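Local coordinates for probable 2-oxoacid ferredoxin oxidoreductase, alpha chain (PDB 3JU3), which probably forms part of an enzyme that oxidatively decarboxylates 2-oxoacids, such as 2-oxoglutarate, to acyl-CoA, passing the electrons to ferredoxin, at the interface of chains A and B. Residues are numbered along the deposited sequence; one frame, centred on the assembly and turned at random. Chains: chain A/B, Probable 2-oxoacid ferredoxin oxidoreductase, alpha chain.

The three contacts follow one continuous stretch of chain B, helix 55-62 through strand 68-71, across the body of chain A. Contact 1 lies at one end of the series, about 8 Å from contact 3 and about 17 Å from contact 2, measured between the centres of their C-alpha atoms; contacts 2 and 3 are about 10 Å apart. A:Ile89 belongs to contacts 1 and 3, and B:Val68 to contacts 2 and 3. Helix packing thus passes through an apolar core into strand pairing, and the two-fold twin repeats it. This pattern suggests an exchange of segments, though the structure alone does not show whether it occurs in the full-length enzyme.

Contact 1: the interface of chains A and B. Residues chain A 86-87, 89; chain B 55, 59.
B:Lys59 and B:Thr55, one turn apart on helix 55-62, pack against A:Thr87 at the C-terminal end of helix 79-87. The lysine touches with its aliphatic stem: B:Lys59 CG lies 4.0 Å from A:Thr87 CB and equally far from A:Ile89 CD1, the isoleucine side chain crossing it at a slant. With CG opposite the backbone N (chi1 -153°) and the rest of the chain extended, the stem runs past the threonine's main-chain carbonyl, where B:Lys59 CE comes within 3.8 Å of A:Thr87 O. B:Lys59 NZ, the amine, is 4.1 Å from A:Thr87 O, too far for a hydrogen bond, although its expected positive charge may suit the helix end. A:Thr87 turns its two branches to different tasks. At chi1 68° the hydroxyl A:Thr87 OG1 accepts a fairly straight bond from A:Ile89 N at 3.1 Å (166° at H), which should restrain rotation about CA-CB and keep methyl A:Thr87 CG2 directed at chain B, 3.7 Å from B:Thr55 O. B:Thr55 in turn sets its methyl CG2 3.4 Å from A:Tyr86 O, while its hydroxyl OG1 sits 3.6 Å from A:Tyr86 CB; the two side chains meet nearly perpendicularly, and the tyrosine offers the root of its side chain. The patch, hiding 146 Å² in all, seats the chain B helix against the end of a chain A helix and thereby contributes to holding the two copies together in this crystallised fragment.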
loop_
_atom_site.group_PDB
_atom_site.type_symbol
_atom_site.label_atom_id
_atom_site.label_comp_id
_atom_site.label_asym_id
_atom_site.label_seq_id
_atom_site.Cartn_x
_atom_site.Cartn_y
_atom_site.Cartn_z
ATOM N N TYR A 86 21.736 3.007 11.341
ATOM C CA TYR A 86 22.000 3.529 12.663
ATOM C C TYR A 86 22.932 2.727 13.545
ATOM O O TYR A 86 23.699 3.325 14.298
ATOM C CB TYR A 86 20.725 3.841 13.424
ATOM C CG TYR A 86 19.944 4.980 12.884
ATOM C CD1 TYR A 86 20.385 6.298 13.043
ATOM C CD2 TYR A 86 18.744 4.760 12.227
ATOM C CE1 TYR A 86 19.618 7.373 12.570
ATOM C CE2 TYR A 86 17.958 5.842 11.736
ATOM C CZ TYR A 86 18.418 7.140 11.904
ATOM O OH TYR A 86 17.674 8.198 11.422
ATOM N N THR A 87 22.855 1.393 13.483
ATOM C CA THR A 87 23.550 0.520 14.435
ATOM C C THR A 87 24.678 -0.290 13.837
ATOM O O THR A 87 25.480 -0.859 14.575
ATOM C CB THR A 87 22.610 -0.542 15.023
ATOM O OG1 THR A 87 22.255 -1.463 13.976
ATOM C CG2 THR A 87 21.368 0.098 15.661
ATOM N N ILE A 89 24.335 -3.110 12.440
ATOM C CA ILE A 89 23.942 -4.523 12.346
ATOM C C ILE A 89 23.230 -4.770 11.026
ATOM O O ILE A 89 22.306 -4.053 10.677
ATOM C CB ILE A 89 23.069 -4.948 13.530
ATOM C CG1 ILE A 89 23.912 -4.952 14.794
ATOM C CG2 ILE A 89 22.430 -6.330 13.301
ATOM C CD1 ILE A 89 23.135 -4.563 16.009
ATOM N N THR B 55 19.070 4.019 18.729
ATOM C CA THR B 55 20.287 3.308 18.318
ATOM C C THR B 55 20.783 2.340 19.392
ATOM O O THR B 55 20.923 1.147 19.130
ATOM C CB THR B 55 21.411 4.304 17.938
ATOM O OG1 THR B 55 20.974 5.083 16.818
ATOM C CG2 THR B 55 22.723 3.581 17.590
ATOM N N LYS B 59 20.578 -1.653 19.172
ATOM C CA LYS B 59 21.886 -2.282 19.103
ATOM C C LYS B 59 22.047 -3.353 20.198
ATOM O O LYS B 59 22.488 -4.452 19.896
ATOM C CB LYS B 59 23.019 -1.229 19.144
ATOM C CG LYS B 59 24.317 -1.630 18.460
ATOM C CD LYS B 59 25.296 -0.464 18.407
ATOM C CE LYS B 59 26.698 -0.960 18.142
ATOM N NZ LYS B 59 27.592 0.212 17.893
#

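Contact 2: the interface of chains A and B. Residues chain A 16-17, 112, 115; chain B 67-69.
A parallel beta bridge joins the two chains here: strand 16-21 of chain A pairs with strand 68-71 of chain B and the residue just before it, A:Thr17 standing opposite B:Val68. A:Thr17 uses both of its main-chain polar groups. A:Thr17 N donates to B:Leu67 O at 2.8 Å, nearly straight (168° at H), and A:Thr17 O accepts from B:Ile69 N at 3.0 Å, the donor tilted 31° from the carbonyl plane. Water 1 adds a link at this edge, lying 3.0 Å from the hydroxyl A:Thr17 OG1 and 3.1 Å from B:Leu67 N, while also reaching B:Leu67 O. On one face of the paired strands, side chains close against helix 105-117 of chain A. B:Ile69 CG1 is opposite the carbonyl carbon (chi1 -53°), and the extended chain beyond it carries B:Ile69 CD1 between two chain A methyls, 3.7 Å from A:Ile115 CG2 and 3.7 Å from A:Ile16 CG2. A:Ile115 and B:Ile69 reach toward each other tip to tip, whereas A:Ile16 and B:Leu67 run side by side in the same direction. A:Ile115 CG2 also meets B:Leu67 CD1 at 3.6 Å, so one methyl serves both chain B neighbours. The main-chain bonds set the register between the strands, and the apolar cluster seals them to the helix; in the deposited assembly, together they join a strand of chain B to strand 16-21 of chain A.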
loop_
_atom_site.group_PDB
_atom_site.type_symbol
_atom_site.label_atom_id
_atom_site.label_comp_id
_atom_site.label_asym_id
_atom_site.label_seq_id
_atom_site.Cartn_x
_atom_site.Cartn_y
_atom_site.Cartn_z
ATOM N N ILE A 16 14.245 -17.096 18.157
ATOM C CA ILE A 16 14.028 -16.172 17.031
ATOM C C ILE A 16 13.675 -14.788 17.590
ATOM O O ILE A 16 12.811 -14.670 18.481
ATOM C CB ILE A 16 12.837 -16.622 16.135
ATOM C CG1 ILE A 16 13.155 -17.955 15.421
ATOM C CG2 ILE A 16 12.479 -15.489 15.095
ATOM C CD1 ILE A 16 11.923 -18.721 14.893
ATOM N N THR A 17 14.312 -13.742 17.050
ATOM C CA THR A 17 13.909 -12.379 17.344
ATOM C C THR A 17 13.365 -11.736 16.070
ATOM O O THR A 17 14.121 -11.409 15.137
ATOM C CB THR A 17 15.135 -11.581 17.878
ATOM O OG1 THR A 17 15.486 -12.115 19.153
ATOM C CG2 THR A 17 14.848 -10.044 18.021
ATOM N N ALA A 112 9.780 -18.744 8.902
ATOM C CA ALA A 112 10.453 -18.599 10.185
ATOM C C ALA A 112 11.201 -19.889 10.611
ATOM O O ALA A 112 12.374 -19.856 11.021
ATOM C CB ALA A 112 9.446 -18.161 11.273
ATOM N N ILE A 115 14.100 -20.592 8.357
ATOM C CA ILE A 115 15.224 -19.727 8.645
ATOM C C ILE A 115 15.970 -20.254 9.883
ATOM O O ILE A 115 17.211 -20.264 9.942
ATOM C CB ILE A 115 14.744 -18.222 8.872
ATOM C CG1 ILE A 115 14.433 -17.553 7.512
ATOM C CG2 ILE A 115 15.781 -17.433 9.646
ATOM C CD1 ILE A 115 13.615 -16.237 7.579
ATOM N N LEU B 67 19.136 -15.246 16.544
ATOM C CA LEU B 67 18.702 -15.232 15.143
ATOM C C LEU B 67 17.686 -14.127 14.935
ATOM O O LEU B 67 16.673 -14.098 15.628
ATOM C CB LEU B 67 18.068 -16.572 14.791
ATOM C CG LEU B 67 17.183 -16.704 13.556
ATOM C CD1 LEU B 67 18.002 -16.419 12.350
ATOM C CD2 LEU B 67 16.643 -18.138 13.495
ATOM N N VAL B 68 17.949 -13.228 13.984
ATOM C CA VAL B 68 17.088 -12.073 13.782
ATOM C C VAL B 68 16.403 -12.215 12.423
ATOM O O VAL B 68 17.066 -12.552 11.424
ATOM C CB VAL B 68 17.894 -10.769 13.820
ATOM C CG1 VAL B 68 16.976 -9.530 13.655
ATOM C CG2 VAL B 68 18.710 -10.645 15.128
ATOM N N ILE B 69 15.095 -11.971 12.381
ATOM C CA ILE B 69 14.338 -12.000 11.139
ATOM C C ILE B 69 13.568 -10.672 10.997
ATOM O O ILE B 69 12.631 -10.394 11.773
ATOM C CB ILE B 69 13.333 -13.148 11.113
ATOM C CG1 ILE B 69 14.014 -14.509 11.440
ATOM C CG2 ILE B 69 12.605 -13.152 9.776
ATOM C CD1 ILE B 69 13.058 -15.744 11.416
HETATM O O HOH W 1 17.117 -14.589 18.799
#

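Contact 3: the interface of chains A and B. Residues chain A 19, 45, 83, 89, 91; chain B 58, 62, 68.
Helix 55-62 and strand 68-71 of chain B meet strands 16-21 and 42-47, helix 79-87 and the loop at A:Ile89 and A:Ile91 of chain A. B:Leu62, which hides 65 Å², drives its forked end among four chain A side chains. Branch CD1 of B:Leu62 faces A:Ile83 CG2 at 3.7 Å and A:Ile91 CD1 at 4.0 Å; its branch CD2 faces A:Leu45 CD2 at 3.7 Å, with A:Val19 next to it. With CG opposite the carbonyl carbon (chi1 -66°), the fork of B:Leu62 is swung in among these methyls, while its CB, placed by the backbone, lies 3.9 Å from A:Ile89 CD1. A:Leu45, A:Ile83 and A:Ile91 each cross the leucine roughly perpendicularly. One turn earlier, B:Val58 CG1 abuts A:Leu45 CD2 at 3.9 Å. Farther along, B:Val68 CG1 touches A:Ile91 CG1 at 3.6 Å and A:Val19 CG2 at 3.7 Å. Replacing A:Ile91 with an alanine would probably leave a gap beside B:Val68 CG1 and give the CD1 branch of B:Leu62 more room to turn. The cluster lies where the chain B helix and strand pack on two strands, helix 79-87 and the following loop of chain A, forming an apolar layer with side chains from both copies.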
loop_
_atom_site.group_PDB
_atom_site.type_symbol
_atom_site.label_atom_id
_atom_site.label_comp_id
_atom_site.label_asym_id
_atom_site.label_seq_id
_atom_site.Cartn_x
_atom_site.Cartn_y
_atom_site.Cartn_z
ATOM N N VAL A 19 11.727 -8.623 14.013
ATOM C CA VAL A 19 11.752 -7.154 14.061
ATOM C C VAL A 19 10.693 -6.680 13.086
ATOM O O VAL A 19 10.660 -7.145 11.931
ATOM C CB VAL A 19 13.094 -6.585 13.619
ATOM C CG1 VAL A 19 13.120 -5.029 13.809
ATOM C CG2 VAL A 19 14.218 -7.205 14.390
ATOM N N LEU A 45 11.083 -7.375 18.497
ATOM C CA LEU A 45 11.562 -6.012 18.694
ATOM C C LEU A 45 10.658 -5.177 17.800
ATOM O O LEU A 45 10.677 -5.321 16.596
ATOM C CB LEU A 45 13.028 -5.869 18.303
ATOM C CG LEU A 45 13.623 -4.467 18.145
ATOM C CD1 LEU A 45 13.601 -3.825 19.479
ATOM C CD2 LEU A 45 15.096 -4.555 17.644
ATOM N N ILE A 83 18.003 0.108 10.466
ATOM C CA ILE A 83 18.715 -0.521 11.580
ATOM C C ILE A 83 20.200 -0.597 11.247
ATOM O O ILE A 83 21.043 -0.304 12.101
ATOM C CB ILE A 83 18.156 -1.919 11.891
ATOM C CG1 ILE A 83 16.742 -1.795 12.477
ATOM C CG2 ILE A 83 19.080 -2.727 12.868
ATOM C CD1 ILE A 83 16.025 -3.131 12.694
ATOM N N ILE A 89 24.335 -3.110 12.440
ATOM C CA ILE A 89 23.942 -4.523 12.346
ATOM C C ILE A 89 23.230 -4.770 11.026
ATOM O O ILE A 89 22.306 -4.053 10.677
ATOM C CB ILE A 89 23.069 -4.948 13.530
ATOM C CG1 ILE A 89 23.912 -4.952 14.794
ATOM C CG2 ILE A 89 22.430 -6.330 13.301
ATOM C CD1 ILE A 89 23.135 -4.563 16.009
ATOM N N ILE A 91 20.973 -7.401 9.526
ATOM C CA ILE A 91 20.074 -8.544 9.588
ATOM C C ILE A 91 20.035 -9.230 8.233
ATOM O O ILE A 91 19.520 -8.661 7.258
ATOM C CB ILE A 91 18.645 -8.095 9.984
ATOM C CG1 ILE A 91 18.696 -7.334 11.314
ATOM C CG2 ILE A 91 17.669 -9.290 9.964
ATOM C CD1 ILE A 91 17.474 -6.474 11.605
ATOM N N VAL B 58 18.290 -0.656 20.278
ATOM C CA VAL B 58 18.175 -1.632 19.203
ATOM C C VAL B 58 19.479 -2.392 19.113
ATOM O O VAL B 58 19.492 -3.625 19.021
ATOM C CB VAL B 58 17.804 -0.987 17.885
ATOM C CG1 VAL B 58 17.875 -2.008 16.737
ATOM C CG2 VAL B 58 16.381 -0.398 18.003
ATOM N N LEU B 62 19.748 -6.523 19.498
ATOM C CA LEU B 62 20.060 -7.363 18.348
ATOM C C LEU B 62 21.448 -7.979 18.486
ATOM O O LEU B 62 21.716 -9.093 17.979
ATOM C CB LEU B 62 19.932 -6.574 17.046
ATOM C CG LEU B 62 18.520 -6.098 16.663
ATOM C CD1 LEU B 62 18.559 -5.477 15.306
ATOM C CD2 LEU B 62 17.474 -7.217 16.696
ATOM N N VAL B 68 17.949 -13.228 13.984
ATOM C CA VAL B 68 17.088 -12.073 13.782
ATOM C C VAL B 68 16.403 -12.215 12.423
ATOM O O VAL B 68 17.066 -12.552 11.424
ATOM C CB VAL B 68 17.894 -10.769 13.820
ATOM C CG1 VAL B 68 16.976 -9.530 13.655
ATOM C CG2 VAL B 68 18.710 -10.645 15.128
#